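Local structure of glucan-binding protein C, GbpC (5UQZ) at residues A40-Y45 against P338-A343; L64-E69 against D175-I180; N68-K73 against I139-Y144; L158-N163 against N192-V197; T162-S167 against Q185-G190. The protein is a calcium-binding, cell-wall-linked streptococcal surface protein that probably binds glucan and mediates both sucrose-dependent and sucrose-independent adherence. All coordinates share one frame; numbering follows the deposited sequence.

Contact 1. Residues A40-Y45 against P338-A343; sequences AAYEQY and PKDPGA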
# COMPACT_ATOMS: atom_id res chain seq x y z
N ALA A 40 12.89 18.37 -2.23
CA ALA A 40 12.16 19.02 -3.31
C ALA A 40 10.68 18.72 -3.21
O ALA A 40 9.85 19.62 -3.41
CB ALA A 40 12.69 18.55 -4.65
N ALA A 41 10.32 17.46 -2.96
CA ALA A 41 8.90 17.12 -2.85
C ALA A 41 8.25 17.82 -1.67
O ALA A 41 7.11 18.32 -1.79
CB ALA A 41 8.79 15.59 -2.71
N TYR A 42 8.94 17.87 -0.51
CA TYR A 42 8.42 18.55 0.68
C TYR A 42 8.22 20.03 0.43
O TYR A 42 7.18 20.60 0.78
CB TYR A 42 9.38 18.32 1.83
CG TYR A 42 8.95 18.95 3.14
CD1 TYR A 42 7.73 18.64 3.72
CD2 TYR A 42 9.81 19.82 3.81
CE1 TYR A 42 7.37 19.18 4.94
CE2 TYR A 42 9.44 20.38 5.03
CZ TYR A 42 8.23 20.04 5.60
OH TYR A 42 7.87 20.55 6.82
N GLU A 43 9.21 20.67 -0.21
CA GLU A 43 9.05 22.10 -0.44
C GLU A 43 7.90 22.35 -1.41
O GLU A 43 7.18 23.35 -1.27
CB GLU A 43 10.36 22.69 -0.96
CG GLU A 43 11.49 22.69 0.04
CD GLU A 43 11.19 23.45 1.34
OE1 GLU A 43 10.47 24.48 1.31
OE2 GLU A 43 11.67 22.99 2.40
N GLN A 44 7.75 21.51 -2.43
CA GLN A 44 6.62 21.67 -3.33
C GLN A 44 5.29 21.49 -2.61
O GLN A 44 4.35 22.27 -2.83
CB GLN A 44 6.74 20.69 -4.51
CG GLN A 44 5.61 20.82 -5.53
CD GLN A 44 5.56 22.19 -6.22
OE1 GLN A 44 6.53 22.95 -6.18
NE2 GLN A 44 4.44 22.50 -6.86
N TYR A 45 5.19 20.47 -1.76
CA TYR A 45 3.96 20.26 -1.02
C TYR A 45 3.64 21.46 -0.12
O TYR A 45 2.49 21.92 -0.08
CB TYR A 45 4.09 18.98 -0.20
CG TYR A 45 2.81 18.64 0.54
CD1 TYR A 45 1.58 18.50 -0.14
CD2 TYR A 45 2.81 18.51 1.93
CE1 TYR A 45 0.40 18.20 0.53
CE2 TYR A 45 1.62 18.20 2.63
CZ TYR A 45 0.43 18.04 1.93
OH TYR A 45 -0.73 17.75 2.59
N PRO A 338 4.75 14.06 1.14
CA PRO A 338 6.16 14.29 1.52
C PRO A 338 6.26 14.95 2.89
O PRO A 338 5.45 15.81 3.24
CB PRO A 338 6.67 15.24 0.45
CG PRO A 338 5.67 15.38 -0.55
CD PRO A 338 4.37 14.79 -0.09
N LYS A 339 7.30 14.57 3.63
CA LYS A 339 7.53 15.05 4.98
C LYS A 339 8.90 15.72 5.04
O LYS A 339 9.69 15.69 4.07
CB LYS A 339 7.53 13.88 5.97
CG LYS A 339 6.33 12.98 5.91
CD LYS A 339 5.10 13.61 6.38
CE LYS A 339 3.94 12.65 6.23
NZ LYS A 339 2.71 13.24 6.84
N ASP A 340 9.18 16.34 6.18
CA ASP A 340 10.42 17.06 6.34
C ASP A 340 11.58 16.07 6.44
O ASP A 340 11.60 15.25 7.37
CB ASP A 340 10.29 17.84 7.66
CG ASP A 340 11.48 18.71 7.95
OD1 ASP A 340 12.51 18.64 7.28
OD2 ASP A 340 11.37 19.49 8.93
N PRO A 341 12.55 16.10 5.53
CA PRO A 341 13.69 15.17 5.62
C PRO A 341 14.74 15.57 6.63
O PRO A 341 15.71 14.84 6.82
CB PRO A 341 14.28 15.21 4.21
CG PRO A 341 14.00 16.61 3.73
CD PRO A 341 12.64 17.00 4.36
N GLY A 342 14.57 16.70 7.31
CA GLY A 342 15.58 17.14 8.26
C GLY A 342 16.78 17.78 7.58
O GLY A 342 16.68 18.40 6.52
N ALA A 343 17.94 17.62 8.21
CA ALA A 343 19.17 18.26 7.75
C ALA A 343 19.82 17.43 6.65
O ALA A 343 19.73 16.21 6.63
CB ALA A 343 20.17 18.42 8.90

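Contact 2. Residues L64-E69 against D175-I180; sequences LVFINE and DPTKTI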
# COMPACT_ATOMS: atom_id res chain seq x y z
N LEU A 64 -12.55 14.13 6.26
CA LEU A 64 -12.74 12.73 6.62
C LEU A 64 -11.64 12.33 7.59
O LEU A 64 -10.46 12.54 7.32
CB LEU A 64 -12.65 11.85 5.37
CG LEU A 64 -12.82 10.34 5.66
CD1 LEU A 64 -14.24 10.01 6.07
CD2 LEU A 64 -12.47 9.55 4.38
N VAL A 65 -12.04 11.70 8.70
CA VAL A 65 -11.12 11.02 9.61
C VAL A 65 -11.55 9.56 9.61
O VAL A 65 -12.62 9.23 10.11
CB VAL A 65 -11.16 11.64 11.03
CG1 VAL A 65 -10.19 10.89 11.92
CG2 VAL A 65 -10.87 13.15 10.97
N PHE A 66 -10.74 8.71 9.00
CA PHE A 66 -11.10 7.31 8.79
C PHE A 66 -9.77 6.57 8.66
O PHE A 66 -9.29 6.28 7.56
CB PHE A 66 -11.95 7.19 7.54
CG PHE A 66 -12.38 5.76 7.22
CD1 PHE A 66 -13.10 5.00 8.14
CD2 PHE A 66 -12.08 5.20 6.00
CE1 PHE A 66 -13.50 3.70 7.81
CE2 PHE A 66 -12.49 3.92 5.67
CZ PHE A 66 -13.21 3.19 6.57
N ILE A 67 -9.15 6.31 9.80
CA ILE A 67 -7.78 5.82 9.79
C ILE A 67 -7.54 4.62 10.65
O ILE A 67 -6.62 3.84 10.37
CB ILE A 67 -6.77 6.91 10.10
CG1 ILE A 67 -5.34 6.38 10.02
CG2 ILE A 67 -7.03 7.47 11.33
CD1 ILE A 67 -5.12 5.50 8.70
N ASN A 68 -8.30 4.45 11.70
CA ASN A 68 -7.99 3.38 12.65
C ASN A 68 -9.31 2.91 13.25
O ASN A 68 -9.91 3.69 13.97
CB ASN A 68 -7.07 4.05 13.74
CG ASN A 68 -6.83 3.22 15.00
OD1 ASN A 68 -6.39 2.08 14.92
ND2 ASN A 68 -7.00 3.86 16.18
N GLU A 69 -9.74 1.67 12.98
CA GLU A 69 -10.99 1.16 13.54
C GLU A 69 -10.75 -0.26 14.03
O GLU A 69 -11.25 -1.24 13.48
CB GLU A 69 -12.13 1.24 12.52
CG GLU A 69 -12.58 2.69 12.27
CD GLU A 69 -13.15 3.37 13.53
OE1 GLU A 69 -13.46 2.69 14.54
OE2 GLU A 69 -13.31 4.62 13.50
N ASP A 175 -11.09 -4.49 10.36
CA ASP A 175 -10.94 -3.04 10.36
C ASP A 175 -11.03 -2.55 8.92
O ASP A 175 -10.11 -2.82 8.12
CB ASP A 175 -9.60 -2.67 11.00
CG ASP A 175 -9.34 -1.16 11.03
OD1 ASP A 175 -10.00 -0.40 10.29
OD2 ASP A 175 -8.43 -0.72 11.75
N PRO A 176 -12.09 -1.81 8.54
CA PRO A 176 -12.27 -1.45 7.12
C PRO A 176 -11.19 -0.52 6.61
O PRO A 176 -11.04 -0.38 5.38
CB PRO A 176 -13.65 -0.76 7.09
CG PRO A 176 -13.81 -0.24 8.48
CD PRO A 176 -13.16 -1.25 9.39
N THR A 177 -10.44 0.17 7.48
CA THR A 177 -9.36 1.03 7.01
C THR A 177 -8.19 0.23 6.51
O THR A 177 -7.29 0.83 5.89
CB THR A 177 -8.93 2.01 8.12
OG1 THR A 177 -8.26 1.31 9.15
CG2 THR A 177 -10.08 2.85 8.63
N LYS A 178 -8.17 -1.10 6.74
CA LYS A 178 -7.13 -1.97 6.18
C LYS A 178 -7.61 -2.65 4.90
O LYS A 178 -6.81 -3.20 4.15
CB LYS A 178 -6.76 -3.03 7.22
CG LYS A 178 -6.06 -2.43 8.44
CD LYS A 178 -5.91 -3.48 9.55
CE LYS A 178 -5.08 -4.69 9.18
NZ LYS A 178 -5.05 -5.59 10.37
N THR A 179 -8.92 -2.61 4.62
CA THR A 179 -9.53 -3.05 3.37
C THR A 179 -9.26 -4.52 3.08
O THR A 179 -9.78 -5.35 3.81
CB THR A 179 -9.20 -2.09 2.21
OG1 THR A 179 -9.17 -0.72 2.66
CG2 THR A 179 -10.22 -2.21 1.10
N ILE A 180 -8.50 -4.87 2.03
CA ILE A 180 -8.44 -6.27 1.60
C ILE A 180 -7.03 -6.61 1.12
O ILE A 180 -6.34 -5.80 0.48
CB ILE A 180 -9.48 -6.38 0.49
CG1 ILE A 180 -9.72 -7.72 -0.04
CG2 ILE A 180 -9.16 -5.58 -0.74
CD1 ILE A 180 -10.76 -7.59 -1.25

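Contact 3. Residues N68-K73 against I139-Y144; sequences NEPEAK and IVNSKY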
# COMPACT_ATOMS: atom_id res chain seq x y z
N ASN A 68 -8.30 4.45 11.70
CA ASN A 68 -7.99 3.38 12.65
C ASN A 68 -9.31 2.91 13.25
O ASN A 68 -9.91 3.69 13.97
CB ASN A 68 -7.07 4.05 13.74
CG ASN A 68 -6.83 3.22 15.00
OD1 ASN A 68 -6.39 2.08 14.92
ND2 ASN A 68 -7.00 3.86 16.18
N GLU A 69 -9.74 1.67 12.98
CA GLU A 69 -10.99 1.16 13.54
C GLU A 69 -10.75 -0.26 14.03
O GLU A 69 -11.25 -1.24 13.48
CB GLU A 69 -12.13 1.24 12.52
CG GLU A 69 -12.58 2.69 12.27
CD GLU A 69 -13.15 3.37 13.53
OE1 GLU A 69 -13.46 2.69 14.54
OE2 GLU A 69 -13.31 4.62 13.50
N PRO A 70 -9.99 -0.39 15.12
CA PRO A 70 -9.54 -1.72 15.55
C PRO A 70 -10.62 -2.52 16.27
O PRO A 70 -10.40 -3.70 16.55
CB PRO A 70 -8.36 -1.42 16.50
CG PRO A 70 -8.72 -0.09 17.07
CD PRO A 70 -9.42 0.68 15.95
N GLU A 71 -11.77 -1.93 16.55
CA GLU A 71 -12.88 -2.61 17.21
C GLU A 71 -13.96 -3.03 16.23
O GLU A 71 -14.97 -3.57 16.67
CB GLU A 71 -13.52 -1.71 18.30
CG GLU A 71 -12.52 -1.18 19.28
CD GLU A 71 -13.12 -0.24 20.31
OE1 GLU A 71 -14.30 -0.37 20.69
OE2 GLU A 71 -12.38 0.65 20.79
N ALA A 72 -13.81 -2.73 14.95
CA ALA A 72 -14.92 -2.92 14.02
C ALA A 72 -15.23 -4.41 13.86
O ALA A 72 -14.34 -5.27 13.97
CB ALA A 72 -14.59 -2.29 12.69
N LYS A 73 -16.49 -4.70 13.56
CA LYS A 73 -16.92 -6.06 13.27
C LYS A 73 -17.66 -6.07 11.94
O LYS A 73 -18.16 -5.05 11.48
CB LYS A 73 -17.77 -6.61 14.42
CG LYS A 73 -19.07 -5.92 14.56
CD LYS A 73 -19.94 -6.69 15.58
CE LYS A 73 -21.20 -5.96 15.91
NZ LYS A 73 -22.14 -5.99 14.75
N ILE A 139 -17.82 1.41 15.03
CA ILE A 139 -16.92 2.44 14.47
C ILE A 139 -16.82 3.51 15.54
O ILE A 139 -17.83 4.11 15.96
CB ILE A 139 -17.50 3.02 13.18
CG1 ILE A 139 -17.87 1.92 12.17
CG2 ILE A 139 -16.50 4.00 12.58
CD1 ILE A 139 -16.78 0.95 11.82
N VAL A 140 -15.58 3.72 16.03
CA VAL A 140 -15.39 4.48 17.26
C VAL A 140 -14.56 5.73 17.09
O VAL A 140 -14.66 6.62 17.96
CB VAL A 140 -14.79 3.61 18.40
CG1 VAL A 140 -15.63 2.39 18.61
CG2 VAL A 140 -13.33 3.27 18.19
N ASN A 141 -13.78 5.86 16.01
CA ASN A 141 -12.78 6.93 15.86
C ASN A 141 -13.02 7.81 14.66
O ASN A 141 -12.15 8.64 14.40
CB ASN A 141 -11.38 6.33 15.69
CG ASN A 141 -10.92 5.60 16.92
OD1 ASN A 141 -11.14 6.06 18.03
ND2 ASN A 141 -10.28 4.44 16.72
N SER A 142 -14.07 7.59 13.88
CA SER A 142 -14.14 8.16 12.55
C SER A 142 -15.27 9.18 12.41
O SER A 142 -16.31 9.07 13.08
CB SER A 142 -14.29 7.04 11.51
OG SER A 142 -13.13 6.23 11.51
N LYS A 143 -15.08 10.15 11.51
CA LYS A 143 -16.10 11.16 11.27
C LYS A 143 -15.91 11.71 9.87
O LYS A 143 -14.83 11.58 9.27
CB LYS A 143 -16.01 12.30 12.29
CG LYS A 143 -14.76 13.10 12.23
CD LYS A 143 -14.82 14.31 13.17
CE LYS A 143 -13.51 15.13 13.03
NZ LYS A 143 -13.65 16.52 13.59
N TYR A 144 -16.94 12.38 9.38
CA TYR A 144 -16.84 13.13 8.11
C TYR A 144 -17.52 14.47 8.32
O TYR A 144 -18.71 14.51 8.63
CB TYR A 144 -17.53 12.37 6.97
CG TYR A 144 -17.57 13.21 5.73
CD1 TYR A 144 -16.44 13.34 4.91
CD2 TYR A 144 -18.72 13.90 5.39
CE1 TYR A 144 -16.46 14.18 3.78
CE2 TYR A 144 -18.77 14.71 4.23
CZ TYR A 144 -17.61 14.86 3.42
OH TYR A 144 -17.60 15.62 2.28
O HOH W 1 -10.37 6.79 12.26

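Contact 4. Residues L158-N163 against N192-V197; sequences LNSSTN and NDKISV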
# COMPACT_ATOMS: atom_id res chain seq x y z
N LEU A 158 -15.06 -8.86 -7.89
CA LEU A 158 -13.88 -9.31 -8.64
C LEU A 158 -14.23 -9.33 -10.12
O LEU A 158 -15.19 -10.01 -10.51
CB LEU A 158 -13.51 -10.71 -8.16
CG LEU A 158 -12.25 -11.31 -8.81
CD1 LEU A 158 -10.97 -10.58 -8.38
CD2 LEU A 158 -12.13 -12.80 -8.45
N ASN A 159 -13.53 -8.55 -10.94
CA ASN A 159 -13.86 -8.47 -12.37
C ASN A 159 -13.05 -9.45 -13.19
O ASN A 159 -13.46 -9.82 -14.29
CB ASN A 159 -13.58 -7.06 -12.91
CG ASN A 159 -14.35 -6.01 -12.15
OD1 ASN A 159 -15.58 -6.14 -11.98
ND2 ASN A 159 -13.64 -5.02 -11.65
N SER A 160 -11.88 -9.83 -12.73
CA SER A 160 -10.98 -10.75 -13.43
C SER A 160 -9.95 -11.27 -12.44
O SER A 160 -9.72 -10.65 -11.39
CB SER A 160 -10.29 -10.09 -14.62
OG SER A 160 -9.37 -9.06 -14.20
N SER A 161 -9.31 -12.38 -12.81
CA SER A 161 -8.23 -12.95 -12.00
C SER A 161 -7.04 -13.28 -12.90
O SER A 161 -7.16 -13.37 -14.14
CB SER A 161 -8.72 -14.24 -11.33
OG SER A 161 -7.69 -14.76 -10.55
N THR A 162 -5.89 -13.52 -12.26
CA THR A 162 -4.71 -14.06 -12.92
C THR A 162 -4.73 -15.59 -13.00
O THR A 162 -3.84 -16.15 -13.67
CB THR A 162 -3.44 -13.56 -12.23
OG1 THR A 162 -3.56 -13.87 -10.84
CG2 THR A 162 -3.30 -12.06 -12.36
N ASN A 163 -5.66 -16.26 -12.32
CA ASN A 163 -5.74 -17.70 -12.46
C ASN A 163 -6.75 -18.07 -13.54
O ASN A 163 -7.31 -17.20 -14.22
CB ASN A 163 -5.96 -18.38 -11.10
CG ASN A 163 -7.37 -18.23 -10.52
OD1 ASN A 163 -8.34 -17.91 -11.24
ND2 ASN A 163 -7.49 -18.45 -9.23
N ASN A 192 -0.34 -10.53 -19.12
CA ASN A 192 -1.48 -9.73 -19.53
C ASN A 192 -2.79 -10.03 -18.80
O ASN A 192 -3.81 -9.40 -19.11
CB ASN A 192 -1.70 -9.82 -21.05
CG ASN A 192 -0.67 -9.04 -21.89
OD1 ASN A 192 -0.44 -9.41 -23.05
ND2 ASN A 192 -0.08 -7.95 -21.37
N ASP A 193 -2.80 -10.92 -17.83
CA ASP A 193 -3.98 -11.06 -16.97
C ASP A 193 -3.80 -10.19 -15.74
O ASP A 193 -2.69 -9.78 -15.41
CB ASP A 193 -4.13 -12.53 -16.56
CG ASP A 193 -4.38 -13.44 -17.77
OD1 ASP A 193 -5.11 -13.03 -18.71
OD2 ASP A 193 -3.84 -14.56 -17.81
N LYS A 194 -4.91 -9.94 -15.05
CA LYS A 194 -4.84 -9.09 -13.86
C LYS A 194 -5.91 -9.54 -12.88
O LYS A 194 -6.95 -10.09 -13.27
CB LYS A 194 -5.00 -7.63 -14.19
CG LYS A 194 -6.21 -7.26 -14.86
CD LYS A 194 -6.03 -5.85 -15.51
CE LYS A 194 -7.33 -5.44 -16.17
NZ LYS A 194 -7.30 -4.04 -16.65
N ILE A 195 -5.67 -9.24 -11.60
CA ILE A 195 -6.74 -9.22 -10.61
C ILE A 195 -7.31 -7.80 -10.66
O ILE A 195 -6.56 -6.81 -10.56
CB ILE A 195 -6.19 -9.54 -9.21
CG1 ILE A 195 -5.75 -11.01 -9.13
CG2 ILE A 195 -7.24 -9.26 -8.12
CD1 ILE A 195 -5.02 -11.38 -7.85
N SER A 196 -8.63 -7.70 -10.79
CA SER A 196 -9.32 -6.41 -10.88
C SER A 196 -10.49 -6.45 -9.91
O SER A 196 -11.28 -7.39 -9.96
CB SER A 196 -9.87 -6.23 -12.30
OG SER A 196 -10.71 -5.10 -12.33
N VAL A 197 -10.59 -5.43 -9.05
CA VAL A 197 -11.67 -5.39 -8.04
C VAL A 197 -12.31 -4.00 -8.10
O VAL A 197 -11.62 -2.99 -7.90
CB VAL A 197 -11.13 -5.67 -6.62
CG1 VAL A 197 -12.26 -5.53 -5.57
CG2 VAL A 197 -10.53 -7.06 -6.52
O HOH W 2 -7.32 -11.18 -16.13
O HOH W 3 -2.24 -15.44 -15.79

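Contact 5. Residues T162-S167 against Q185-G190; sequences TNNEGS and QTSNAG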
# COMPACT_ATOMS: atom_id res chain seq x y z
N THR A 162 -5.89 -13.52 -12.26
CA THR A 162 -4.71 -14.06 -12.92
C THR A 162 -4.73 -15.59 -13.00
O THR A 162 -3.84 -16.15 -13.67
CB THR A 162 -3.44 -13.56 -12.23
OG1 THR A 162 -3.56 -13.87 -10.84
CG2 THR A 162 -3.30 -12.06 -12.36
N ASN A 163 -5.66 -16.26 -12.32
CA ASN A 163 -5.74 -17.70 -12.46
C ASN A 163 -6.75 -18.07 -13.54
O ASN A 163 -7.31 -17.20 -14.22
CB ASN A 163 -5.96 -18.38 -11.10
CG ASN A 163 -7.37 -18.23 -10.52
OD1 ASN A 163 -8.34 -17.91 -11.24
ND2 ASN A 163 -7.49 -18.45 -9.23
N ASN A 164 -6.92 -19.37 -13.76
CA ASN A 164 -7.83 -19.86 -14.79
C ASN A 164 -9.13 -20.40 -14.20
O ASN A 164 -9.83 -21.19 -14.82
CB ASN A 164 -7.16 -20.88 -15.71
CG ASN A 164 -6.18 -20.21 -16.67
OD1 ASN A 164 -6.45 -19.11 -17.13
ND2 ASN A 164 -5.10 -20.89 -17.00
N GLU A 165 -9.48 -19.95 -13.00
CA GLU A 165 -10.65 -20.43 -12.28
C GLU A 165 -11.63 -19.30 -11.97
O GLU A 165 -12.63 -19.55 -11.27
CB GLU A 165 -10.22 -21.13 -10.98
CG GLU A 165 -9.19 -22.24 -11.15
CD GLU A 165 -8.59 -22.69 -9.82
OE1 GLU A 165 -9.34 -22.81 -8.82
OE2 GLU A 165 -7.37 -22.92 -9.77
N GLY A 166 -11.37 -18.08 -12.43
CA GLY A 166 -12.28 -16.97 -12.14
C GLY A 166 -12.41 -16.70 -10.66
O GLY A 166 -13.50 -16.39 -10.18
N SER A 167 -11.30 -16.81 -9.92
CA SER A 167 -11.37 -16.72 -8.47
C SER A 167 -10.13 -16.03 -7.94
O SER A 167 -9.10 -15.90 -8.63
CB SER A 167 -11.45 -18.13 -7.86
OG SER A 167 -10.19 -18.80 -8.03
N GLN A 185 -2.93 -17.48 -8.03
CA GLN A 185 -1.86 -17.93 -8.93
C GLN A 185 -1.88 -17.10 -10.21
O GLN A 185 -2.95 -16.62 -10.64
CB GLN A 185 -2.06 -19.42 -9.26
CG GLN A 185 -1.02 -20.01 -10.24
CD GLN A 185 0.43 -19.90 -9.71
OE1 GLN A 185 1.04 -18.82 -9.70
NE2 GLN A 185 1.03 -21.05 -9.37
N THR A 186 -0.70 -16.93 -10.83
CA THR A 186 -0.61 -16.39 -12.18
C THR A 186 -0.50 -17.59 -13.11
O THR A 186 0.59 -18.17 -13.27
CB THR A 186 0.59 -15.46 -12.32
OG1 THR A 186 0.54 -14.47 -11.29
CG2 THR A 186 0.59 -14.75 -13.67
N SER A 187 -1.63 -18.00 -13.67
CA SER A 187 -1.68 -19.29 -14.35
C SER A 187 -1.08 -19.25 -15.75
O SER A 187 -0.67 -20.31 -16.25
CB SER A 187 -3.13 -19.75 -14.46
OG SER A 187 -3.68 -19.94 -13.17
N ASN A 188 -1.06 -18.10 -16.40
CA ASN A 188 -0.66 -18.01 -17.80
C ASN A 188 0.59 -17.16 -17.97
O ASN A 188 0.84 -16.26 -17.18
CB ASN A 188 -1.79 -17.39 -18.59
CG ASN A 188 -3.08 -18.16 -18.40
OD1 ASN A 188 -3.11 -19.39 -18.57
ND2 ASN A 188 -4.15 -17.47 -18.04
N ALA A 189 1.35 -17.48 -19.02
CA ALA A 189 2.44 -16.63 -19.47
C ALA A 189 1.90 -15.41 -20.22
O ALA A 189 0.75 -15.38 -20.64
CB ALA A 189 3.34 -17.44 -20.41
N GLY A 190 2.75 -14.40 -20.39
CA GLY A 190 2.42 -13.27 -21.24
C GLY A 190 2.09 -11.99 -20.51
O GLY A 190 1.85 -10.97 -21.18
O HOH W 3 -2.24 -15.44 -15.79

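Contact 1. Residues A40-Y45 against P338-A343
Tyr42 and Pro338 hold the close part of this contact, where the C-terminal tail runs up against the long helix 3-51. The pyrrolidine ring of Pro338 lies against the helix backbone itself: its CG comes to 3.5 Å from Ala41 O, and its CB packs beside the amide of Tyr42. Ala41 CB closes on Pro338 CG at 3.8 Å, and Tyr45 adds its CB to the same proline carbon, one helical turn on. Ala41, Tyr45 and Pro338 are all buried, with Tyr299 and Val337 packed close by. In this way the helix, whose residues 18-45 are predicted to form a coiled coil, is met by the chain that follows strand 325-329, so that the N-terminal stalk and the C-terminal tail leave the globular part side by side. Further along the tail the packing passes to the phenol ring of Tyr42. With CG anti to the backbone N (chi1 -179°), the ring lies over the peptide between Lys339 and Asp340, and CD1 sits 3.4 Å from Lys339 C. Asp340 CA stands over the ring centre, while Asp340 CB makes a CH-pi contact, 4.0 Å from the centroid of the Tyr42 ring. The carboxylate and ring planes are only 10° apart. No hydrogen bond joins the two segments anywhere. Toward solvent the contact thins to Pro341 CD, 4.0 Å from Tyr42 CD2. Here the exposed tail makes an Asx turn, Gly342 N donating to Asp340 OD1 over 2.8 Å, and Gly342 O bonds to Tyr35 OH of the helix.

Contact 2. Residues L64-E69 against D175-I180
Thr177 presses its methyl group onto the face of the Phe66 ring: CG2 sits over the ring centre, 3.6 Å from the centroid and 10° off the ring normal, a direct CH-pi contact. The two side chains run antiparallel alongside each other, with Pro176 crossing the ring at a slant so that its CG comes to 4.0 Å from Phe66 CZ. The threonine is held from its other branch. Thr177 OG1 donates to Asp175 OD1 at 2.7 Å, and Thr177 N reaches that same oxygen, closing an Asx turn. Both donors come from one face of the carboxylate, well out of its plane. The other oxygen works across the contact: Glu69 N donates to Asp175 OD2 over 3.0 Å, again from above the carboxylate plane. One aspartate thus shapes its own turn and ties it to segment 64-69. The Glu69 carboxylate instead binds Ser142 OG and the backbone amides of Val140 and Asn141. The turn at 175-180 links strands 167-172 and 180-184, and the segment facing it has just left strand 64-65. Phe66 also meets Phe203 of strand 194-204 edge-to-face and touches Val152 of strand 151-160, while Phe66 N is bound by Ser333, beyond strand 325-329.

Contact 3. Residues N68-K73 against I139-Y144
Glu69 opens a type I beta turn that ends at Ala72, and Ala72 and Ile139 form the closest CA pair across the two segments, 5.7 Å. From the start of that turn the Glu69 carboxylate reaches into the bend at 139-142 and collects three donors. Its side chain is bent at CG (chi2 -63°), which swings CD back from an extended course. Val140 N gives OE1 a nearly straight bond of 2.8 Å, arriving on the syn side but 27° out of the carboxylate plane. On OE2 two donors divide the oxygen: Asn141 N takes the syn lone pair at 2.8 Å, and Ser142 OG donates to the anti lone pair at 2.6 Å. With both oxygens engaged, the carboxylate is fixed in rotation, and such a set of neutral donors would be expected to stabilise its charged form. This grip lies in the loops that lead from strand 64-65 to 73-77 and from 132-137 to 143-144, two places where the chain passes between the small three-stranded sheet and the large one of the beta-supersandwich. Asn141 answers with its side chain: ND2 donates to Asn68 O over 2.9 Å, the acceptor lying in the amide plane of Asn141 although the donor stands above the carbonyl plane. A water adds a bridge, accepting from Asn68 N and donating to Ser142 OG. On the apolar flank Ala72 CB rests 4.0 Å from Ile139 CD1. Glu71 crosses Val140 at about a right angle, its OE1 3.7 Å from Val140 CG1.

Contact 4. Residues L158-N163 against N192-V197
Two neighbouring antiparallel strands of the large sheet, 151-160 and 194-204, meet here near the point where the first of them gives way to loop. Leu158 and Val197 form a non-hydrogen-bonded pair, and Leu158 CD1 lies 4.0 Å from both Val197 CG2 and Ile195 CG2. Next along, two residues face one: Asn159 N donates to Ser196 O over a short 2.7 Å, and Ser196 N reaches Ser160 O at 3.2 Å from above the carbonyl plane. The Asn159 side chain follows its backbone: ND2 gives Ser196 OG a bond of 3.0 Å, the hydroxyl lying in the amide plane, and also binds Thr198. Ser160 OG, set between its backbone N and carbonyl carbon (chi1 67°), donates to Lys194 O over 2.8 Å, while Ser161 N, near the same oxygen, has a poor angle. Thr162 then spreads CG2 over the Lys194 backbone, 3.7 Å from Lys194 CA; Thr162 N is buried with no partner in the model. Water 2 accepts from Lys194 N and lies 3.0 Å from Ser161 O. These are two inner, adjacent strands of the large beta-supersandwich sheet, and their antiparallel ladder ends where 151-160 runs out into loop.

Contact 5. Residues T162-S167 against Q185-G190
Thr162 buries more surface than any other residue here, followed by Asn164, with Gln185 and Ser187 level behind them; together they join two loops at one end of the beta-supersandwich, one leading from Thr162 into strand 167-172 and the other following strand 180-184. Thr162 is held through two oxygens. Its hydroxyl donates to Gln185 O over 2.8 Å, coming from above the carbonyl plane, and its own carbonyl takes Ser187 N at 2.9 Å in a nearly straight bond. Water 3 also lies 2.7 Å from Thr162 O and accepts from Asn188 N. Ser187 turns its hydroxyl to segment 162-167, OG standing 3.1 Å from Asn163 CA. Asn163 bonds within its own loop: OD1 accepts from Glu165 N in an Asx turn, and ND2 donates to Ser167 OG, with a further bond to Thr102. The Gln185 side chain turns to Asp103, NE2 bonding OD2. At the solvent side, Asn164 and Asn188 meet tip to tip, with their amide planes 38° apart. The Asn188 amide nitrogen has a second acceptor in Asp193. The two amides pair reciprocally, Asn164 ND2 giving Asn188 OD1 a bond of 2.9 Å while Asn188 ND2 returns one of 3.0 Å to Asn164 OD1.

How the contacts relate
Contact 2 is buried, while contacts 1, 3, 4 and 5 are partly buried. Contact 1 stands apart, joining stalk helix and tail on the other side of the chain's centre from contacts 4 and 5; its apolar packing contrasts with the polar contacts 3 and 5. Contacts 2 and 3 share Asn68 and Glu69: the backbone of Glu69 is bound in contact 2, its carboxylate in contact 3, and strands 64-65 and 143-144 pair between them. Contacts 4 and 5 likewise share Thr162, Asn163 and water 3, passing from a sheet ladder to polar loops, with Asp193 and Asn188 linking them. Of the five, only contact 4 pairs strand with strand.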